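Long-range contacts in condensin complex subunit 3 (Schizosaccharomyces pombe, PDB 5OQR), which serves as a regulatory subunit of the condensin complex, which is required to convert interphase chromatin into condensed, mitotic-like chromosomes: residues S275-F286 with L312-I320; I363-D374 with L401-K411. All coordinates share one frame; numbering follows the deposited sequence.

Contact 1: S275-F286 with L312-I320; sequences SDVAVLAIKKFF and LLARTFNEI
Val279 and Leu312 interlock as knobs into holes between two helices of the HEAT-repeat solenoid, 275-286 and 312-320, whose axes approach to 9.9 Å and cross at -55°. Val279 sits among Leu312, Arg315, Thr316 and Glu319; Leu312 answers among Ser275, Ala278, Val279 and Ile282, its CD2 3.6 Å from Ala278 CB while CD1 faces Val279 CG2. The apolar seam runs on through Ile282 CG2, 3.6 Å from Thr316 CG2, to Phe286, with Leu313 CD1 at its ring edge. Thr316 presents this methyl because chi1 of -52° sends OG1 back to Leu312 O (2.9 Å).

Charges close one flank. Extended Lys283 passes Thr316 and gives NZ to the anti lone pair of Glu319 OE1 in a salt bridge (3.0 Å). A second salt bridge joins Arg315 NE to Glu319 OE2, nearly straight at the N-H (177°) and in the guanidinium plane, but from above the plane of the carboxylate. Cutting Glu319 back to an alanine would probably leave Lys283 and Arg315 without their shared counter-charge. Arg315 NH2 also hydrogen-bonds Gln365 OE1 of helix 356-372 and a water (3.1 Å from NH2) held by Ser275 OG, while Val279 CG2 lies 4.2 Å above one guanidinium face.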
# COMPACT_ATOMS: atom_id res chain seq x y z
N SER A 275 1.94 17.33 6.88
CA SER A 275 1.43 18.22 5.84
C SER A 275 0.75 17.43 4.72
O SER A 275 -0.35 17.79 4.29
CB SER A 275 2.56 19.08 5.28
OG SER A 275 2.08 20.01 4.33
N ASP A 276 1.39 16.36 4.24
CA ASP A 276 0.85 15.64 3.09
C ASP A 276 -0.52 15.05 3.40
O ASP A 276 -1.45 15.16 2.58
CB ASP A 276 1.82 14.53 2.67
CG ASP A 276 3.05 15.06 1.97
OD1 ASP A 276 3.02 16.22 1.51
OD2 ASP A 276 4.06 14.32 1.88
N VAL A 277 -0.68 14.43 4.57
CA VAL A 277 -1.97 13.86 4.93
C VAL A 277 -3.01 14.95 5.13
O VAL A 277 -4.18 14.79 4.77
CB VAL A 277 -1.83 12.97 6.18
CG1 VAL A 277 -3.19 12.49 6.66
CG2 VAL A 277 -0.93 11.79 5.89
N ALA A 278 -2.60 16.08 5.71
CA ALA A 278 -3.54 17.16 5.98
C ALA A 278 -4.09 17.74 4.69
O ALA A 278 -5.28 18.06 4.60
CB ALA A 278 -2.87 18.24 6.82
N VAL A 279 -3.24 17.90 3.67
CA VAL A 279 -3.72 18.39 2.38
C VAL A 279 -4.73 17.41 1.79
O VAL A 279 -5.81 17.81 1.35
CB VAL A 279 -2.53 18.61 1.43
CG1 VAL A 279 -3.02 18.97 0.03
CG2 VAL A 279 -1.63 19.71 1.96
N LEU A 280 -4.38 16.12 1.76
CA LEU A 280 -5.27 15.12 1.18
C LEU A 280 -6.61 15.10 1.91
O LEU A 280 -7.66 15.00 1.27
CB LEU A 280 -4.60 13.75 1.24
CG LEU A 280 -5.41 12.55 0.74
CD1 LEU A 280 -5.72 12.68 -0.74
CD2 LEU A 280 -4.67 11.26 1.02
N ALA A 281 -6.59 15.19 3.24
CA ALA A 281 -7.83 15.21 4.00
C ALA A 281 -8.72 16.38 3.58
O ALA A 281 -9.93 16.22 3.41
CB ALA A 281 -7.53 15.27 5.49
N ILE A 282 -8.13 17.56 3.41
CA ILE A 282 -8.90 18.73 3.00
C ILE A 282 -9.52 18.48 1.63
O ILE A 282 -10.71 18.73 1.40
CB ILE A 282 -8.02 19.99 3.01
CG1 ILE A 282 -7.60 20.32 4.44
CG2 ILE A 282 -8.76 21.18 2.40
CD1 ILE A 282 -6.52 21.38 4.54
N LYS A 283 -8.71 18.01 0.68
CA LYS A 283 -9.21 17.77 -0.67
C LYS A 283 -10.34 16.75 -0.66
O LYS A 283 -11.35 16.93 -1.35
CB LYS A 283 -8.07 17.31 -1.57
CG LYS A 283 -6.97 18.35 -1.73
CD LYS A 283 -5.99 17.97 -2.82
CE LYS A 283 -5.03 19.11 -3.10
NZ LYS A 283 -4.10 18.81 -4.22
N LYS A 284 -10.18 15.67 0.11
CA LYS A 284 -11.22 14.65 0.14
C LYS A 284 -12.48 15.15 0.84
O LYS A 284 -13.59 14.82 0.44
CB LYS A 284 -10.69 13.39 0.84
CG LYS A 284 -9.70 12.58 0.00
CD LYS A 284 -10.30 12.20 -1.34
CE LYS A 284 -9.61 10.99 -1.94
NZ LYS A 284 -8.24 11.29 -2.43
N PHE A 285 -12.32 15.96 1.89
CA PHE A 285 -13.48 16.54 2.55
C PHE A 285 -14.32 17.33 1.55
O PHE A 285 -15.56 17.23 1.55
CB PHE A 285 -13.04 17.44 3.70
CG PHE A 285 -14.16 18.22 4.33
CD1 PHE A 285 -14.46 19.50 3.88
CD2 PHE A 285 -14.91 17.68 5.36
CE1 PHE A 285 -15.49 20.22 4.45
CE2 PHE A 285 -15.94 18.40 5.93
CZ PHE A 285 -16.23 19.66 5.48
N PHE A 286 -13.68 18.12 0.70
CA PHE A 286 -14.41 18.95 -0.25
C PHE A 286 -14.83 18.19 -1.50
O PHE A 286 -15.65 18.71 -2.27
CB PHE A 286 -13.57 20.17 -0.64
CG PHE A 286 -13.49 21.20 0.44
CD1 PHE A 286 -14.63 21.85 0.88
CD2 PHE A 286 -12.28 21.53 1.02
CE1 PHE A 286 -14.56 22.80 1.88
CE2 PHE A 286 -12.21 22.48 2.02
CZ PHE A 286 -13.35 23.12 2.45
N LEU A 312 -2.60 26.61 5.67
CA LEU A 312 -2.67 25.39 4.87
C LEU A 312 -4.01 25.28 4.16
O LEU A 312 -4.08 24.80 3.02
CB LEU A 312 -2.45 24.17 5.76
CG LEU A 312 -2.43 22.82 5.05
CD1 LEU A 312 -1.16 22.66 4.24
CD2 LEU A 312 -2.57 21.70 6.04
N LEU A 313 -5.09 25.72 4.81
CA LEU A 313 -6.41 25.66 4.19
C LEU A 313 -6.47 26.52 2.94
O LEU A 313 -7.05 26.12 1.92
CB LEU A 313 -7.48 26.08 5.19
CG LEU A 313 -8.91 26.13 4.65
CD1 LEU A 313 -9.35 24.76 4.16
CD2 LEU A 313 -9.85 26.66 5.71
N ALA A 314 -5.90 27.73 3.00
CA ALA A 314 -5.92 28.61 1.84
C ALA A 314 -5.09 28.03 0.70
O ALA A 314 -5.50 28.08 -0.47
CB ALA A 314 -5.42 30.00 2.23
N ARG A 315 -3.91 27.48 1.01
CA ARG A 315 -3.06 26.91 -0.03
C ARG A 315 -3.73 25.72 -0.70
O ARG A 315 -3.58 25.51 -1.90
CB ARG A 315 -1.71 26.52 0.57
CG ARG A 315 -0.87 25.59 -0.30
CD ARG A 315 -1.11 24.13 0.05
NE ARG A 315 -0.22 23.23 -0.69
CZ ARG A 315 0.83 22.60 -0.19
NH1 ARG A 315 1.56 21.81 -0.96
NH2 ARG A 315 1.17 22.74 1.09
N THR A 316 -4.47 24.91 0.08
CA THR A 316 -5.16 23.76 -0.50
C THR A 316 -6.39 24.20 -1.29
O THR A 316 -6.64 23.68 -2.38
CB THR A 316 -5.55 22.78 0.61
OG1 THR A 316 -4.41 22.47 1.41
CG2 THR A 316 -6.10 21.50 0.00
N PHE A 317 -7.16 25.14 -0.74
CA PHE A 317 -8.30 25.69 -1.47
C PHE A 317 -7.85 26.24 -2.82
O PHE A 317 -8.48 25.98 -3.85
CB PHE A 317 -8.96 26.78 -0.62
CG PHE A 317 -9.96 27.62 -1.37
CD1 PHE A 317 -11.30 27.26 -1.38
CD2 PHE A 317 -9.57 28.76 -2.04
CE1 PHE A 317 -12.22 28.03 -2.05
CE2 PHE A 317 -10.49 29.53 -2.72
CZ PHE A 317 -11.82 29.16 -2.72
N ASN A 318 -6.76 27.00 -2.82
CA ASN A 318 -6.21 27.51 -4.07
C ASN A 318 -5.75 26.37 -4.97
O ASN A 318 -5.91 26.43 -6.20
CB ASN A 318 -5.05 28.47 -3.77
CG ASN A 318 -4.44 29.07 -5.02
OD1 ASN A 318 -5.07 29.88 -5.70
ND2 ASN A 318 -3.21 28.70 -5.32
N GLU A 319 -5.20 25.31 -4.38
CA GLU A 319 -4.75 24.16 -5.16
C GLU A 319 -5.93 23.45 -5.82
O GLU A 319 -5.85 23.06 -6.99
CB GLU A 319 -3.98 23.20 -4.25
CG GLU A 319 -2.88 22.44 -4.94
CD GLU A 319 -1.84 21.92 -3.96
OE1 GLU A 319 -1.98 20.77 -3.50
OE2 GLU A 319 -0.90 22.68 -3.63
N ILE A 320 -7.03 23.28 -5.08
CA ILE A 320 -8.21 22.62 -5.63
C ILE A 320 -8.77 23.42 -6.80
O ILE A 320 -8.94 22.91 -7.91
CB ILE A 320 -9.27 22.42 -4.53
CG1 ILE A 320 -8.76 21.44 -3.47
CG2 ILE A 320 -10.58 21.92 -5.12
CD1 ILE A 320 -9.55 21.46 -2.19
O HOH W 1 3.48 22.15 3.02

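Contact 2: I363-D374 with L401-K411; sequences IEQLLYIGLSQD and LISLHIELLRK
Leu401 sets its two methyls against the first turn of 363-374: CD1 meets Ile363 CG2 at about a right angle between the side chains, and CD2 lies 3.7 Å from Glu364 N. One turn on, Leu404 is a knob in the hole formed by Glu364, Leu367, Tyr368 and Leu371. Its CD1 touches Glu364 CG at 3.6 Å and also rests over one face of the Tyr368 ring, displaced toward the rim, whereas CD2 reaches Tyr368 CE1 and Leu371 CD1. The CB of His405 is directed away from 363-374, but chi1 of -86°, with CG beside the backbone N, turns the ring back toward Leu401. There Leu367 CD1 stands over one face, 3.9 Å from the ring centroid, as a CH-pi contact. Two hydrogen bonds fix the ring's rotation: ND1 to Leu401 O (2.9 Å), in the ring plane but well above the plane of that carbonyl, and NE2 to Tyr347 OH.

Glu407 lends its aliphatic part, CG lying 3.8 Å from Leu371 CD2, while its OE1 pairs outside the contact with a basic side chain of another protein's chain. Leu408 splits its branches: CD2 meets Leu367 CD2, and CD1 lies against the backbone of Gly370, 3.8 Å from its carbonyl carbon. Lys411 finishes the segment, with a bend at its last torsion (chi4 81°) that gives NZ to Leu371 O (3.0 Å), reaching it from above the carbonyl plane. With Leu367 and Leu371 also acting as knobs in holes of 401-411, and axes inclined by 19°, this is near-parallel packing of two helices separated by one intervening helix, 378-394, as between equivalent helices of neighbouring repeats in a HEAT-type alpha-solenoid; 401-411 lies in HEAT 6.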
# COMPACT_ATOMS: atom_id res chain seq x y z
N ILE A 363 4.75 30.77 5.96
CA ILE A 363 5.46 31.29 4.80
C ILE A 363 5.54 30.23 3.71
O ILE A 363 5.38 30.53 2.52
CB ILE A 363 6.85 31.79 5.22
CG1 ILE A 363 6.72 33.02 6.12
CG2 ILE A 363 7.71 32.13 3.99
CD1 ILE A 363 7.99 33.40 6.85
N GLU A 364 5.79 28.98 4.10
CA GLU A 364 5.81 27.88 3.14
C GLU A 364 4.52 27.83 2.34
O GLU A 364 4.54 27.73 1.11
CB GLU A 364 6.04 26.57 3.89
CG GLU A 364 6.24 25.37 3.00
CD GLU A 364 6.57 24.12 3.80
OE1 GLU A 364 6.11 23.02 3.43
OE2 GLU A 364 7.29 24.25 4.81
N GLN A 365 3.38 27.92 3.02
CA GLN A 365 2.10 27.87 2.32
C GLN A 365 1.93 29.05 1.37
O GLN A 365 1.41 28.90 0.26
CB GLN A 365 0.95 27.83 3.33
CG GLN A 365 1.00 26.65 4.28
CD GLN A 365 1.31 25.34 3.58
OE1 GLN A 365 0.74 25.05 2.52
NE2 GLN A 365 2.21 24.55 4.14
N LEU A 366 2.37 30.24 1.79
CA LEU A 366 2.22 31.42 0.94
C LEU A 366 3.09 31.32 -0.30
O LEU A 366 2.68 31.76 -1.39
CB LEU A 366 2.55 32.68 1.74
CG LEU A 366 1.65 33.00 2.93
CD1 LEU A 366 2.11 34.28 3.61
CD2 LEU A 366 0.20 33.12 2.51
N LEU A 367 4.29 30.76 -0.17
CA LEU A 367 5.13 30.56 -1.34
C LEU A 367 4.50 29.58 -2.32
O LEU A 367 4.61 29.74 -3.53
CB LEU A 367 6.51 30.07 -0.90
CG LEU A 367 7.37 31.10 -0.16
CD1 LEU A 367 8.56 30.43 0.51
CD2 LEU A 367 7.84 32.18 -1.11
N TYR A 368 3.84 28.54 -1.80
CA TYR A 368 3.15 27.60 -2.67
C TYR A 368 2.04 28.29 -3.45
O TYR A 368 1.87 28.04 -4.65
CB TYR A 368 2.58 26.43 -1.86
CG TYR A 368 3.57 25.34 -1.56
CD1 TYR A 368 4.32 24.75 -2.58
CD2 TYR A 368 3.77 24.89 -0.27
CE1 TYR A 368 5.23 23.75 -2.31
CE2 TYR A 368 4.68 23.89 0.01
CZ TYR A 368 5.41 23.32 -1.02
OH TYR A 368 6.32 22.33 -0.75
N ILE A 369 1.27 29.14 -2.78
CA ILE A 369 0.25 29.92 -3.49
C ILE A 369 0.90 30.79 -4.55
O ILE A 369 0.37 30.94 -5.66
CB ILE A 369 -0.56 30.77 -2.49
CG1 ILE A 369 -1.28 29.86 -1.49
CG2 ILE A 369 -1.56 31.64 -3.22
CD1 ILE A 369 -1.84 30.58 -0.29
N GLY A 370 2.06 31.36 -4.24
CA GLY A 370 2.73 32.22 -5.20
C GLY A 370 3.28 31.46 -6.39
O GLY A 370 3.22 31.94 -7.53
N LEU A 371 3.82 30.27 -6.15
CA LEU A 371 4.30 29.43 -7.25
C LEU A 371 3.17 29.02 -8.18
O LEU A 371 3.43 28.71 -9.35
CB LEU A 371 4.99 28.19 -6.69
CG LEU A 371 6.41 28.42 -6.16
CD1 LEU A 371 6.82 27.30 -5.22
CD2 LEU A 371 7.39 28.53 -7.30
N SER A 372 1.92 29.02 -7.70
CA SER A 372 0.80 28.60 -8.54
C SER A 372 0.33 29.70 -9.47
O SER A 372 -0.22 29.41 -10.54
CB SER A 372 -0.36 28.14 -7.65
OG SER A 372 -0.92 29.24 -6.96
N GLN A 373 0.53 30.96 -9.10
CA GLN A 373 0.00 32.07 -9.89
C GLN A 373 0.74 32.18 -11.21
O GLN A 373 1.95 31.97 -11.29
CB GLN A 373 0.14 33.39 -9.13
CG GLN A 373 -0.26 33.35 -7.66
CD GLN A 373 -1.74 33.13 -7.46
OE1 GLN A 373 -2.35 32.27 -8.10
NE2 GLN A 373 -2.34 33.91 -6.56
N ASP A 374 -0.00 32.51 -12.27
CA ASP A 374 0.58 32.94 -13.53
C ASP A 374 0.35 34.45 -13.60
O ASP A 374 -0.70 34.91 -14.04
CB ASP A 374 -0.03 32.22 -14.72
CG ASP A 374 0.66 32.57 -16.03
OD1 ASP A 374 0.08 32.31 -17.10
OD2 ASP A 374 1.79 33.11 -15.98
N LEU A 401 12.93 26.82 3.70
CA LEU A 401 12.32 27.87 2.89
C LEU A 401 13.24 28.37 1.79
O LEU A 401 12.75 28.94 0.81
CB LEU A 401 11.91 29.04 3.78
CG LEU A 401 10.81 28.75 4.80
CD1 LEU A 401 10.64 29.92 5.75
CD2 LEU A 401 9.50 28.44 4.11
N ILE A 402 14.55 28.16 1.91
CA ILE A 402 15.48 28.62 0.88
C ILE A 402 15.07 28.10 -0.49
O ILE A 402 15.08 28.84 -1.48
CB ILE A 402 16.92 28.20 1.23
CG1 ILE A 402 17.45 29.07 2.38
CG2 ILE A 402 17.84 28.30 0.01
CD1 ILE A 402 18.81 28.67 2.90
N SER A 403 14.72 26.81 -0.58
CA SER A 403 14.42 26.21 -1.87
C SER A 403 13.20 26.85 -2.51
O SER A 403 13.23 27.22 -3.69
CB SER A 403 14.22 24.71 -1.70
OG SER A 403 15.31 24.12 -1.01
N LEU A 404 12.12 26.99 -1.75
CA LEU A 404 10.91 27.59 -2.30
C LEU A 404 11.12 29.05 -2.68
O LEU A 404 10.54 29.53 -3.65
CB LEU A 404 9.76 27.47 -1.29
CG LEU A 404 9.26 26.05 -1.03
CD1 LEU A 404 8.20 26.06 0.05
CD2 LEU A 404 8.71 25.41 -2.30
N HIS A 405 11.96 29.77 -1.93
CA HIS A 405 12.27 31.15 -2.29
C HIS A 405 12.99 31.21 -3.62
O HIS A 405 12.62 32.00 -4.50
CB HIS A 405 13.12 31.80 -1.20
CG HIS A 405 12.32 32.39 -0.08
ND1 HIS A 405 12.05 31.70 1.08
CD2 HIS A 405 11.74 33.60 0.06
CE1 HIS A 405 11.33 32.47 1.88
NE2 HIS A 405 11.13 33.62 1.28
N ILE A 406 14.03 30.40 -3.79
CA ILE A 406 14.80 30.41 -5.03
C ILE A 406 13.99 29.82 -6.18
O ILE A 406 14.16 30.23 -7.33
CB ILE A 406 16.13 29.67 -4.81
CG1 ILE A 406 16.98 30.44 -3.80
CG2 ILE A 406 16.87 29.48 -6.14
CD1 ILE A 406 18.27 29.76 -3.40
N GLU A 407 13.11 28.86 -5.89
CA GLU A 407 12.25 28.32 -6.93
C GLU A 407 11.25 29.37 -7.41
O GLU A 407 11.01 29.51 -8.61
CB GLU A 407 11.52 27.09 -6.41
CG GLU A 407 10.55 26.46 -7.39
CD GLU A 407 9.88 25.22 -6.83
OE1 GLU A 407 10.28 24.77 -5.73
OE2 GLU A 407 8.95 24.70 -7.48
N LEU A 408 10.66 30.12 -6.48
CA LEU A 408 9.75 31.20 -6.85
C LEU A 408 10.48 32.33 -7.55
O LEU A 408 9.92 32.97 -8.45
CB LEU A 408 9.03 31.70 -5.60
CG LEU A 408 8.03 32.85 -5.75
CD1 LEU A 408 6.91 32.49 -6.70
CD2 LEU A 408 7.47 33.21 -4.38
N LEU A 409 11.73 32.59 -7.16
CA LEU A 409 12.53 33.58 -7.87
C LEU A 409 12.68 33.22 -9.34
O LEU A 409 12.43 34.05 -10.22
CB LEU A 409 13.90 33.70 -7.20
CG LEU A 409 14.69 34.98 -7.45
CD1 LEU A 409 14.14 36.11 -6.60
CD2 LEU A 409 16.16 34.76 -7.17
N ARG A 410 13.08 31.98 -9.62
CA ARG A 410 13.18 31.51 -11.00
C ARG A 410 11.89 31.76 -11.77
O ARG A 410 11.93 32.21 -12.92
CB ARG A 410 13.52 30.02 -11.01
CG ARG A 410 13.46 29.36 -12.39
CD ARG A 410 14.51 29.92 -13.33
NE ARG A 410 14.39 29.35 -14.67
CZ ARG A 410 13.71 29.90 -15.67
NH1 ARG A 410 13.07 31.05 -15.50
NH2 ARG A 410 13.66 29.30 -16.85
N LYS A 411 10.75 31.46 -11.15
CA LYS A 411 9.47 31.63 -11.83
C LYS A 411 9.22 33.08 -12.22
O LYS A 411 8.57 33.35 -13.23
CB LYS A 411 8.35 31.12 -10.93
CG LYS A 411 6.96 31.28 -11.48
CD LYS A 411 5.94 31.01 -10.39
CE LYS A 411 4.56 31.48 -10.78
NZ LYS A 411 3.86 30.51 -11.67

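How the contacts relate
From the N terminus, the chain runs through helix 275-288, loops back by way of mostly helical residues, and closes contact 1 when helix 308-324 packs on it. Only later does helix 356-372 open contact 2, which closes after a second excursion, through helix 378-394, on helix 399-412. The two loops therefore follow in series, neither nested nor crossed, with centres about 17 Å apart on the same side of the chain's centre. They are joined where helix 308-324 touches helix 356-372: Asn318 ND2 probably hydrogen-bonds Ser372 OG, and Arg315 makes a cation-pi contact with Tyr368. Four helices are thus tied into one continuous stretch of solenoid.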